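ORC2 (PDB 1W5T) binds DNA and ATP and takes part in regulating DNA replication, joining an AAA+ ATPase domain to a C-terminal winged-helix domain. Local coordinates at residues A[52-57]-A[181-186]; A[89-94]-A[143-148]; A[311-316]-A[357-362]; A[315-320]-A[382-387]. All coordinates share one frame; numbering follows the deposited sequence.

Contact 1: A[52-57]-A[181-186]; sequences NMIYGS and GFLLVA
Leu184 uses both of its backbone polar groups on strand 52-56: its N gives a hydrogen bond to Asn52 O at 2.8 Å, and its O accepts one from Ile54 N at 2.9 Å. This is parallel pairing in the central sheet of the AAA+ ATPase domain, a P-loop NTPase fold, where strand 51-56 runs between 180-186 and 206-212 and leads into the ATP-binding loop. Outward from Leu184, Ala186 N bonds to Ile54 O, while Asn52 N meets Phe182 O at 3.1 Å, tilted 31° from the carbonyl plane. That oxygen also receives a bond from Tyr38.

Ile54 and Leu183 share one face of the sheet. The CD1 of Ile54 lies 4.0 Å from both methyls of Leu183, CD1 and CD2, and helix 65-82 packs over them through Ala69. Val185, on the same face, touches Lys65 of the ATP site. Met53, Leu184 and Ala186 occupy the other face, where Met53 SD sits 4.3 Å from Ala186 CB. Met53 starts out with CG anti to the backbone N (chi1 177°), then bends at chi3 (-80°), and its CE ends 3.9 Å from Leu184 CB.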
# COMPACT_ATOMS: atom_id res chain seq x y z
N ASN A 52 6.81 14.07 -2.48
CA ASN A 52 7.46 12.75 -2.37
C ASN A 52 6.46 11.59 -2.46
O ASN A 52 5.27 11.78 -2.33
CB ASN A 52 8.28 12.67 -1.08
CG ASN A 52 9.36 13.76 -0.98
OD1 ASN A 52 10.15 13.95 -1.89
ND2 ASN A 52 9.40 14.45 0.15
N MET A 53 6.93 10.39 -2.70
CA MET A 53 6.02 9.29 -2.82
C MET A 53 6.50 8.08 -2.03
O MET A 53 7.70 7.81 -1.96
CB MET A 53 5.83 8.91 -4.29
CG MET A 53 4.93 7.67 -4.49
SD MET A 53 4.63 7.19 -6.20
CE MET A 53 3.38 8.34 -6.63
N ILE A 54 5.53 7.35 -1.49
CA ILE A 54 5.70 6.03 -0.87
C ILE A 54 4.92 5.08 -1.71
O ILE A 54 3.75 5.35 -2.00
CB ILE A 54 5.10 6.03 0.56
CG1 ILE A 54 5.89 6.97 1.50
CG2 ILE A 54 5.01 4.59 1.09
CD1 ILE A 54 5.22 7.26 2.93
N TYR A 55 5.53 3.97 -2.12
CA TYR A 55 4.79 2.86 -2.73
C TYR A 55 5.24 1.53 -2.12
O TYR A 55 6.29 1.43 -1.50
CB TYR A 55 4.92 2.85 -4.29
CG TYR A 55 6.35 2.70 -4.84
CD1 TYR A 55 6.80 1.48 -5.36
CD2 TYR A 55 7.24 3.79 -4.83
CE1 TYR A 55 8.12 1.35 -5.88
CE2 TYR A 55 8.55 3.67 -5.35
CZ TYR A 55 8.96 2.44 -5.87
OH TYR A 55 10.22 2.34 -6.35
N GLY A 56 4.42 0.50 -2.28
CA GLY A 56 4.74 -0.82 -1.77
C GLY A 56 5.03 -1.86 -2.83
O GLY A 56 4.91 -1.61 -4.02
N SER A 57 5.43 -3.05 -2.40
CA SER A 57 5.63 -4.13 -3.35
C SER A 57 4.32 -4.46 -4.02
O SER A 57 3.22 -4.24 -3.47
CB SER A 57 6.23 -5.34 -2.69
OG SER A 57 7.48 -4.97 -2.15
N GLY A 181 3.01 21.16 0.72
CA GLY A 181 3.78 20.05 0.19
C GLY A 181 2.92 18.80 0.13
O GLY A 181 1.79 18.79 0.62
N PHE A 182 3.45 17.74 -0.46
CA PHE A 182 2.69 16.55 -0.76
C PHE A 182 3.43 15.29 -0.45
O PHE A 182 4.61 15.20 -0.68
CB PHE A 182 2.33 16.52 -2.23
CG PHE A 182 1.32 17.54 -2.61
CD1 PHE A 182 1.72 18.71 -3.20
CD2 PHE A 182 -0.04 17.32 -2.40
CE1 PHE A 182 0.79 19.66 -3.58
CE2 PHE A 182 -0.97 18.29 -2.75
CZ PHE A 182 -0.54 19.46 -3.35
N LEU A 183 2.71 14.32 0.07
CA LEU A 183 3.22 12.99 0.24
C LEU A 183 2.22 12.11 -0.48
O LEU A 183 1.07 11.98 -0.03
CB LEU A 183 3.27 12.65 1.72
CG LEU A 183 4.40 11.75 2.20
CD1 LEU A 183 4.05 11.03 3.46
CD2 LEU A 183 5.04 10.82 1.18
N LEU A 184 2.60 11.56 -1.62
CA LEU A 184 1.68 10.69 -2.39
C LEU A 184 1.90 9.28 -1.89
O LEU A 184 3.04 8.90 -1.61
CB LEU A 184 1.98 10.78 -3.87
CG LEU A 184 2.18 12.21 -4.44
CD1 LEU A 184 2.41 12.26 -5.98
CD2 LEU A 184 0.99 13.10 -4.08
N VAL A 185 0.84 8.51 -1.73
CA VAL A 185 1.02 7.10 -1.36
C VAL A 185 0.28 6.25 -2.37
O VAL A 185 -0.90 6.47 -2.52
CB VAL A 185 0.44 6.83 0.04
CG1 VAL A 185 0.62 5.36 0.43
CG2 VAL A 185 1.07 7.76 1.07
N ALA A 186 0.99 5.34 -3.07
CA ALA A 186 0.43 4.52 -4.15
C ALA A 186 0.63 3.05 -3.84
O ALA A 186 1.48 2.70 -3.08
CB ALA A 186 1.07 4.83 -5.49

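Contact 2: A[89-94]-A[143-148]; sequences QAYVNA and ILDEFQ
Asp145 OD2 is gripped by two hydroxyls, Tyr91 OH from the neighbouring strand and OG1 of Thr66, an ATP-binding residue. Tyr91 OH donates to it at a modelled 2.4 Å, a doubtfully short length. OD2 lies at the edge of the tyrosine ring and in its plane, while the carboxylate itself is turned 80° from the ring. The other oxygen, Asp145 OD1, accepts a bent bond from Glu146 N at 2.9 Å, on its anti side but out of the carboxylate plane, so each oxygen has a partner.

Tyr91 sets out with CG anti to its backbone N (chi1 176°), and its ring crosses Ile143 obliquely, CD1 lying 3.7 Å from Ile143 CG2. Lys70 adds a cation-pi contact. A phenylalanine here would probably cost Asp145 OD2 its bond from the hydroxyl and leave the carboxylate freer to turn.

The backbones themselves pair in parallel: Ile143 N to Ala90 O, Val92 N to Ile143 O, and Asp145 N to Val92 O at 2.8 Å. Past the strand end, Ala94 N bonds to Asp145 O from above the carbonyl plane.

Ile143 to Glu146, at and just past the end of strand 139-145, read Ile-Leu-Asp-Glu, consistent with a Walker B motif. With magnesium about 4 Å from the Asp145 side chain and the nucleotide about 4 Å from that of Glu146, Tyr91 probably acts as a second-shell residue that positions the aspartate.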
# COMPACT_ATOMS: atom_id res chain seq x y z
N GLN A 89 -1.88 19.07 8.78
CA GLN A 89 -1.84 17.78 8.11
C GLN A 89 -3.20 17.53 7.47
O GLN A 89 -4.23 17.81 8.06
CB GLN A 89 -1.48 16.69 9.12
CG GLN A 89 -0.43 17.16 10.20
CD GLN A 89 -0.25 16.23 11.42
OE1 GLN A 89 -0.09 15.01 11.29
NE2 GLN A 89 -0.24 16.82 12.61
N ALA A 90 -3.22 17.05 6.24
CA ALA A 90 -4.51 16.69 5.72
C ALA A 90 -4.31 15.36 5.09
O ALA A 90 -3.28 15.13 4.47
CB ALA A 90 -5.05 17.73 4.70
N TYR A 91 -5.29 14.48 5.27
CA TYR A 91 -5.20 13.12 4.78
C TYR A 91 -6.37 12.85 3.87
O TYR A 91 -7.52 13.03 4.22
CB TYR A 91 -5.12 12.09 5.92
CG TYR A 91 -5.11 10.67 5.40
CD1 TYR A 91 -3.93 10.07 4.91
CD2 TYR A 91 -6.28 9.96 5.36
CE1 TYR A 91 -3.96 8.75 4.39
CE2 TYR A 91 -6.35 8.70 4.81
CZ TYR A 91 -5.20 8.08 4.36
OH TYR A 91 -5.35 6.81 3.88
N VAL A 92 -6.07 12.43 2.66
CA VAL A 92 -7.11 12.07 1.73
C VAL A 92 -6.84 10.73 1.10
O VAL A 92 -5.78 10.53 0.51
CB VAL A 92 -7.21 13.11 0.57
CG1 VAL A 92 -8.44 12.84 -0.28
CG2 VAL A 92 -7.20 14.56 1.16
N ASN A 93 -7.81 9.83 1.25
CA ASN A 93 -7.82 8.58 0.53
C ASN A 93 -8.58 8.77 -0.80
O ASN A 93 -9.80 8.95 -0.81
CB ASN A 93 -8.51 7.51 1.35
CG ASN A 93 -8.34 6.14 0.74
OD1 ASN A 93 -8.31 6.00 -0.50
ND2 ASN A 93 -8.16 5.11 1.58
N ALA A 94 -7.86 8.68 -1.91
CA ALA A 94 -8.39 9.08 -3.21
C ALA A 94 -9.35 8.07 -3.85
O ALA A 94 -9.99 8.38 -4.85
CB ALA A 94 -7.26 9.40 -4.15
N ILE A 143 -1.26 14.45 2.57
CA ILE A 143 -1.09 13.05 2.13
C ILE A 143 -2.22 12.72 1.14
O ILE A 143 -3.39 12.82 1.50
CB ILE A 143 -1.17 12.03 3.31
CG1 ILE A 143 -0.18 12.38 4.44
CG2 ILE A 143 -0.99 10.57 2.78
CD1 ILE A 143 -0.37 11.59 5.72
N LEU A 144 -1.86 12.30 -0.08
CA LEU A 144 -2.84 11.74 -1.01
C LEU A 144 -2.57 10.26 -1.13
O LEU A 144 -1.72 9.86 -1.92
CB LEU A 144 -2.80 12.38 -2.40
CG LEU A 144 -2.97 13.90 -2.55
CD1 LEU A 144 -2.63 14.39 -3.95
CD2 LEU A 144 -4.38 14.30 -2.12
N ASP A 145 -3.34 9.48 -0.37
CA ASP A 145 -3.33 8.02 -0.35
C ASP A 145 -4.09 7.38 -1.51
O ASP A 145 -5.00 7.97 -2.08
CB ASP A 145 -3.95 7.52 0.96
CG ASP A 145 -3.28 6.27 1.49
OD1 ASP A 145 -2.56 5.55 0.75
OD2 ASP A 145 -3.43 5.92 2.67
N GLU A 146 -3.70 6.14 -1.83
CA GLU A 146 -4.26 5.43 -2.97
C GLU A 146 -4.17 6.34 -4.19
O GLU A 146 -5.14 6.45 -4.94
CB GLU A 146 -5.73 5.01 -2.74
CG GLU A 146 -6.02 4.14 -1.52
CD GLU A 146 -5.47 2.72 -1.62
OE1 GLU A 146 -5.56 1.96 -0.64
OE2 GLU A 146 -4.95 2.33 -2.67
N PHE A 147 -2.99 6.94 -4.37
CA PHE A 147 -2.77 7.94 -5.40
C PHE A 147 -2.99 7.34 -6.78
O PHE A 147 -3.52 8.02 -7.67
CB PHE A 147 -1.35 8.55 -5.29
CG PHE A 147 -1.09 9.64 -6.29
CD1 PHE A 147 -1.75 10.87 -6.20
CD2 PHE A 147 -0.20 9.43 -7.34
CE1 PHE A 147 -1.51 11.87 -7.12
CE2 PHE A 147 0.05 10.42 -8.28
CZ PHE A 147 -0.59 11.64 -8.18
N GLN A 148 -2.63 6.06 -6.94
CA GLN A 148 -2.81 5.39 -8.22
C GLN A 148 -4.24 5.52 -8.73
O GLN A 148 -4.42 5.60 -9.93
CB GLN A 148 -2.36 3.92 -8.18
CG GLN A 148 -3.36 2.96 -7.55
CD GLN A 148 -3.50 3.15 -6.05
OE1 GLN A 148 -2.68 3.83 -5.38
NE2 GLN A 148 -4.52 2.54 -5.50

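Contact 3: A[311-316]-A[357-362]; sequences LIILRL and IYLKHL
Two helices of the C-terminal winged-helix domain meet here in a purely apolar contact, Ile313 and Leu314 of helix 308-322 against Tyr358, Leu359 and Leu362 of helix 352-364. The segments cross at 63° with their axes 10.1 Å apart, a separation bridged by branched side chains.

Ile313 meets all three of these residues of the other helix, and its two arms go to different partners. With CG1 anti to the carbonyl carbon (chi1 -58°) and the arm extended from there (chi2 162°), CD1 ends 3.9 Å from Tyr358 CB, meeting the base of the tyrosine. The shorter arm, CG2, touches two leucines, 3.8 Å from Leu362 CD1 and 4.1 Å from Leu359 CD2. Ile313 and Leu359 cross at about a right angle, whereas Ile313 and Leu362 meet more aslant.

Leu362 answers with a fork of its own. While CD1 goes to Ile313 and also lies 3.8 Å from Leu314 N, CD2 touches Leu314 CB at 4.1 Å. The backbone N of Leu314 is thus covered by a methyl group.

The same core continues beyond the two helices: Tyr337 of helix 330-345 packs on Ile313, and Leu333 of that helix on Leu359. Near one end of the contact, His361 ND1 is hydrogen-bonded to Glu310. Three helices around a shared apolar centre are typical of the helix-turn-helix core of a winged-helix domain, where helix 352-364 probably corresponds to the recognition helix.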
# COMPACT_ATOMS: atom_id res chain seq x y z
N LEU A 311 -4.25 -15.98 -17.81
CA LEU A 311 -4.99 -16.67 -16.77
C LEU A 311 -4.79 -18.20 -16.86
O LEU A 311 -4.66 -18.88 -15.84
CB LEU A 311 -6.48 -16.30 -16.89
CG LEU A 311 -7.22 -15.24 -16.07
CD1 LEU A 311 -6.32 -14.34 -15.27
CD2 LEU A 311 -8.19 -14.41 -16.93
N ILE A 312 -4.78 -18.73 -18.08
CA ILE A 312 -4.47 -20.14 -18.30
C ILE A 312 -3.04 -20.53 -17.80
O ILE A 312 -2.84 -21.57 -17.19
CB ILE A 312 -4.71 -20.56 -19.79
CG1 ILE A 312 -6.19 -20.58 -20.10
CG2 ILE A 312 -4.18 -21.94 -20.07
CD1 ILE A 312 -6.49 -20.12 -21.50
N ILE A 313 -2.08 -19.67 -18.07
CA ILE A 313 -0.70 -19.87 -17.67
C ILE A 313 -0.52 -19.74 -16.16
O ILE A 313 0.16 -20.59 -15.51
CB ILE A 313 0.23 -18.91 -18.42
CG1 ILE A 313 0.06 -19.12 -19.94
CG2 ILE A 313 1.67 -19.13 -17.96
CD1 ILE A 313 0.59 -17.94 -20.84
N LEU A 314 -1.15 -18.72 -15.59
CA LEU A 314 -1.19 -18.57 -14.14
C LEU A 314 -1.75 -19.83 -13.45
O LEU A 314 -1.17 -20.34 -12.48
CB LEU A 314 -1.98 -17.32 -13.72
CG LEU A 314 -1.96 -16.98 -12.22
CD1 LEU A 314 -0.52 -16.92 -11.71
CD2 LEU A 314 -2.67 -15.63 -11.91
N ARG A 315 -2.86 -20.33 -13.96
CA ARG A 315 -3.48 -21.54 -13.45
C ARG A 315 -2.51 -22.72 -13.46
O ARG A 315 -2.39 -23.44 -12.48
CB ARG A 315 -4.74 -21.88 -14.24
CG ARG A 315 -5.65 -22.83 -13.49
CD ARG A 315 -6.17 -23.97 -14.30
NE ARG A 315 -7.41 -24.50 -13.73
CZ ARG A 315 -7.50 -25.67 -13.08
NH1 ARG A 315 -8.67 -26.07 -12.61
NH2 ARG A 315 -6.42 -26.44 -12.90
N LEU A 316 -1.81 -22.89 -14.57
CA LEU A 316 -0.94 -24.03 -14.73
C LEU A 316 0.25 -23.96 -13.77
O LEU A 316 0.62 -24.96 -13.16
CB LEU A 316 -0.46 -24.14 -16.18
CG LEU A 316 -1.46 -24.58 -17.24
CD1 LEU A 316 -0.92 -24.16 -18.58
CD2 LEU A 316 -1.75 -26.10 -17.21
N ILE A 357 5.63 -12.73 -23.64
CA ILE A 357 5.11 -11.46 -23.15
C ILE A 357 4.19 -11.73 -21.93
O ILE A 357 4.35 -11.11 -20.88
CB ILE A 357 4.41 -10.71 -24.32
CG1 ILE A 357 5.43 -9.89 -25.13
CG2 ILE A 357 3.32 -9.78 -23.84
CD1 ILE A 357 5.21 -9.90 -26.67
N TYR A 358 3.26 -12.68 -22.09
CA TYR A 358 2.39 -13.14 -21.01
C TYR A 358 3.11 -13.59 -19.74
O TYR A 358 2.69 -13.20 -18.64
CB TYR A 358 1.51 -14.26 -21.51
CG TYR A 358 0.41 -13.81 -22.44
CD1 TYR A 358 -0.08 -14.64 -23.45
CD2 TYR A 358 -0.14 -12.54 -22.31
CE1 TYR A 358 -1.12 -14.22 -24.29
CE2 TYR A 358 -1.16 -12.10 -23.14
CZ TYR A 358 -1.64 -12.95 -24.13
OH TYR A 358 -2.66 -12.48 -24.93
N LEU A 359 4.18 -14.39 -19.89
CA LEU A 359 4.96 -14.87 -18.76
C LEU A 359 5.66 -13.74 -18.03
O LEU A 359 5.67 -13.68 -16.80
CB LEU A 359 6.00 -15.91 -19.18
CG LEU A 359 5.59 -17.37 -19.05
CD1 LEU A 359 6.52 -18.24 -19.82
CD2 LEU A 359 5.52 -17.81 -17.60
N LYS A 360 6.28 -12.87 -18.83
CA LYS A 360 6.89 -11.65 -18.32
C LYS A 360 5.93 -10.82 -17.49
O LYS A 360 6.23 -10.49 -16.36
CB LYS A 360 7.44 -10.79 -19.45
CG LYS A 360 8.71 -10.08 -19.02
CD LYS A 360 9.89 -11.07 -18.78
CE LYS A 360 11.26 -10.37 -18.98
NZ LYS A 360 11.06 -8.89 -19.22
N HIS A 361 4.76 -10.53 -18.04
CA HIS A 361 3.77 -9.73 -17.36
C HIS A 361 3.34 -10.32 -16.02
O HIS A 361 3.22 -9.58 -15.04
CB HIS A 361 2.56 -9.51 -18.24
CG HIS A 361 1.65 -8.47 -17.70
ND1 HIS A 361 0.30 -8.70 -17.50
CD2 HIS A 361 1.89 -7.21 -17.27
CE1 HIS A 361 -0.24 -7.61 -16.98
NE2 HIS A 361 0.70 -6.70 -16.84
N LEU A 362 3.12 -11.64 -15.98
CA LEU A 362 2.79 -12.35 -14.75
C LEU A 362 3.89 -12.12 -13.75
O LEU A 362 3.61 -11.89 -12.58
CB LEU A 362 2.59 -13.88 -14.94
CG LEU A 362 1.31 -14.35 -15.67
CD1 LEU A 362 1.32 -15.83 -16.10
CD2 LEU A 362 -0.00 -14.00 -14.95

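Contact 4: A[315-320]-A[382-387]; sequences RLIAEA and TLFRLA
Ile317 presses its CG2 methyl against the backbone of strand 382-386, 3.3 Å from Leu386 N and 3.5 Å from Arg385 C. This is the tight part of the contact: the methyl lies on the peptide link itself, and helix 315-320 runs almost square to the strand, at 83°. The other arm of Ile317 leaves in a different direction. CG1 stands beside the backbone N (chi1 -71°) and the chain runs on extended (chi2 -174°), bringing CD1 3.9 Å from Phe384 CB.

Phe384 offers mainly its CB to the helix, because its ring leads away. Within the strand, Thr382 CG2 stands 3.4 Å above one face of that ring, offset toward the rim. Leu333 of helix 330-345 and Leu359 of helix 352-364 touch both Phe384 and Ile317, so these two side chains belong to one apolar core.

Packing is lighter around Ala318, whose short side chain meets Leu386 by a single contact, CB to CD2 at 4.1 Å. Helix 392-408 closes over this part, with Ile396 on Ala318 and Leu395 on Leu386.

The partly exposed sides carry charge instead. Arg385 sets out away from the helix, and its NE forms a salt bridge with Asp369 on the adjoining strand. On the side of the helix turned from the strand, Arg315 forms salt bridges with Glu319, one turn on, and with Asp400. Helix 308-322 packed across strand 382-386, which returns from the wing, is characteristic of a winged-helix domain.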
# COMPACT_ATOMS: atom_id res chain seq x y z
N ARG A 315 -2.86 -20.33 -13.96
CA ARG A 315 -3.48 -21.54 -13.45
C ARG A 315 -2.51 -22.72 -13.46
O ARG A 315 -2.39 -23.44 -12.48
CB ARG A 315 -4.74 -21.88 -14.24
CG ARG A 315 -5.65 -22.83 -13.49
CD ARG A 315 -6.17 -23.97 -14.30
NE ARG A 315 -7.41 -24.50 -13.73
CZ ARG A 315 -7.50 -25.67 -13.08
NH1 ARG A 315 -8.67 -26.07 -12.61
NH2 ARG A 315 -6.42 -26.44 -12.90
N LEU A 316 -1.81 -22.89 -14.57
CA LEU A 316 -0.94 -24.03 -14.73
C LEU A 316 0.25 -23.96 -13.77
O LEU A 316 0.62 -24.96 -13.16
CB LEU A 316 -0.46 -24.14 -16.18
CG LEU A 316 -1.46 -24.58 -17.24
CD1 LEU A 316 -0.92 -24.16 -18.58
CD2 LEU A 316 -1.75 -26.10 -17.21
N ILE A 317 0.82 -22.76 -13.63
CA ILE A 317 1.90 -22.52 -12.68
C ILE A 317 1.39 -22.79 -11.27
O ILE A 317 2.09 -23.39 -10.48
CB ILE A 317 2.43 -21.10 -12.85
CG1 ILE A 317 3.20 -20.99 -14.17
CG2 ILE A 317 3.28 -20.68 -11.65
CD1 ILE A 317 3.94 -19.66 -14.44
N ALA A 318 0.17 -22.36 -10.97
CA ALA A 318 -0.44 -22.65 -9.65
C ALA A 318 -0.62 -24.14 -9.39
O ALA A 318 -0.20 -24.61 -8.36
CB ALA A 318 -1.77 -21.93 -9.49
N GLU A 319 -1.22 -24.90 -10.30
CA GLU A 319 -1.35 -26.34 -10.06
C GLU A 319 -0.03 -27.12 -9.92
O GLU A 319 0.02 -28.08 -9.18
CB GLU A 319 -2.28 -27.02 -11.06
CG GLU A 319 -1.80 -27.02 -12.48
CD GLU A 319 -2.90 -27.43 -13.45
OE1 GLU A 319 -2.63 -28.25 -14.35
OE2 GLU A 319 -4.03 -26.91 -13.32
N ALA A 320 1.02 -26.70 -10.60
CA ALA A 320 2.32 -27.32 -10.43
C ALA A 320 2.82 -27.13 -8.99
O ALA A 320 3.61 -27.94 -8.48
CB ALA A 320 3.31 -26.76 -11.42
N THR A 382 14.38 -21.64 -17.94
CA THR A 382 13.79 -20.77 -16.92
C THR A 382 12.88 -21.61 -16.04
O THR A 382 12.13 -22.46 -16.54
CB THR A 382 13.01 -19.54 -17.53
OG1 THR A 382 13.91 -18.68 -18.25
CG2 THR A 382 12.53 -18.59 -16.44
N LEU A 383 12.95 -21.36 -14.74
CA LEU A 383 12.06 -22.00 -13.78
C LEU A 383 11.05 -20.97 -13.32
O LEU A 383 11.37 -19.79 -13.23
CB LEU A 383 12.87 -22.59 -12.61
CG LEU A 383 14.06 -23.53 -12.94
CD1 LEU A 383 14.65 -24.15 -11.65
CD2 LEU A 383 13.66 -24.66 -13.89
N PHE A 384 9.81 -21.41 -13.07
CA PHE A 384 8.73 -20.52 -12.68
C PHE A 384 8.00 -21.13 -11.53
O PHE A 384 7.86 -22.36 -11.47
CB PHE A 384 7.73 -20.36 -13.81
CG PHE A 384 8.26 -19.66 -15.01
CD1 PHE A 384 8.63 -20.38 -16.15
CD2 PHE A 384 8.34 -18.29 -15.04
CE1 PHE A 384 9.11 -19.73 -17.29
CE2 PHE A 384 8.83 -17.62 -16.18
CZ PHE A 384 9.20 -18.35 -17.30
N ARG A 385 7.54 -20.30 -10.60
CA ARG A 385 6.69 -20.76 -9.51
C ARG A 385 5.59 -19.74 -9.16
O ARG A 385 5.72 -18.56 -9.42
CB ARG A 385 7.55 -21.11 -8.28
CG ARG A 385 7.64 -20.01 -7.19
CD ARG A 385 8.56 -20.31 -6.01
NE ARG A 385 9.41 -19.16 -5.68
CZ ARG A 385 10.32 -19.14 -4.70
NH1 ARG A 385 10.51 -20.20 -3.92
NH2 ARG A 385 11.04 -18.05 -4.50
N LEU A 386 4.51 -20.19 -8.58
CA LEU A 386 3.59 -19.26 -7.95
C LEU A 386 4.31 -18.57 -6.80
O LEU A 386 5.12 -19.20 -6.10
CB LEU A 386 2.35 -19.98 -7.42
CG LEU A 386 1.17 -19.03 -7.31
CD1 LEU A 386 0.77 -18.62 -8.75
CD2 LEU A 386 0.04 -19.70 -6.59
N ALA A 387 4.05 -17.29 -6.62
CA ALA A 387 4.52 -16.55 -5.44
C ALA A 387 4.12 -17.35 -4.19
O ALA A 387 2.95 -17.66 -4.01
CB ALA A 387 3.91 -15.17 -5.42

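From the N terminus, strand 51-56 opens contact 1, which closes at 180-186 after 123 intervening residues. Contact 2 opens and closes within that span, joining 87-93 to 139-145. The two meet where 139-145 pairs with 180-186, with Val185 N on Leu144 O and Val185 O on Phe147 N, giving four neighbouring strands of the ATPase sheet. Contacts 3 and 4 follow later in the chain. Both start from helix 308-322; contact 3 closes first, at helix 352-364, and contact 4 at strand 382-386. They touch through Leu359 and Phe384, forming one winged-helix core whose contact centres lie about 29 to 36 Å from those of the ATPase pair.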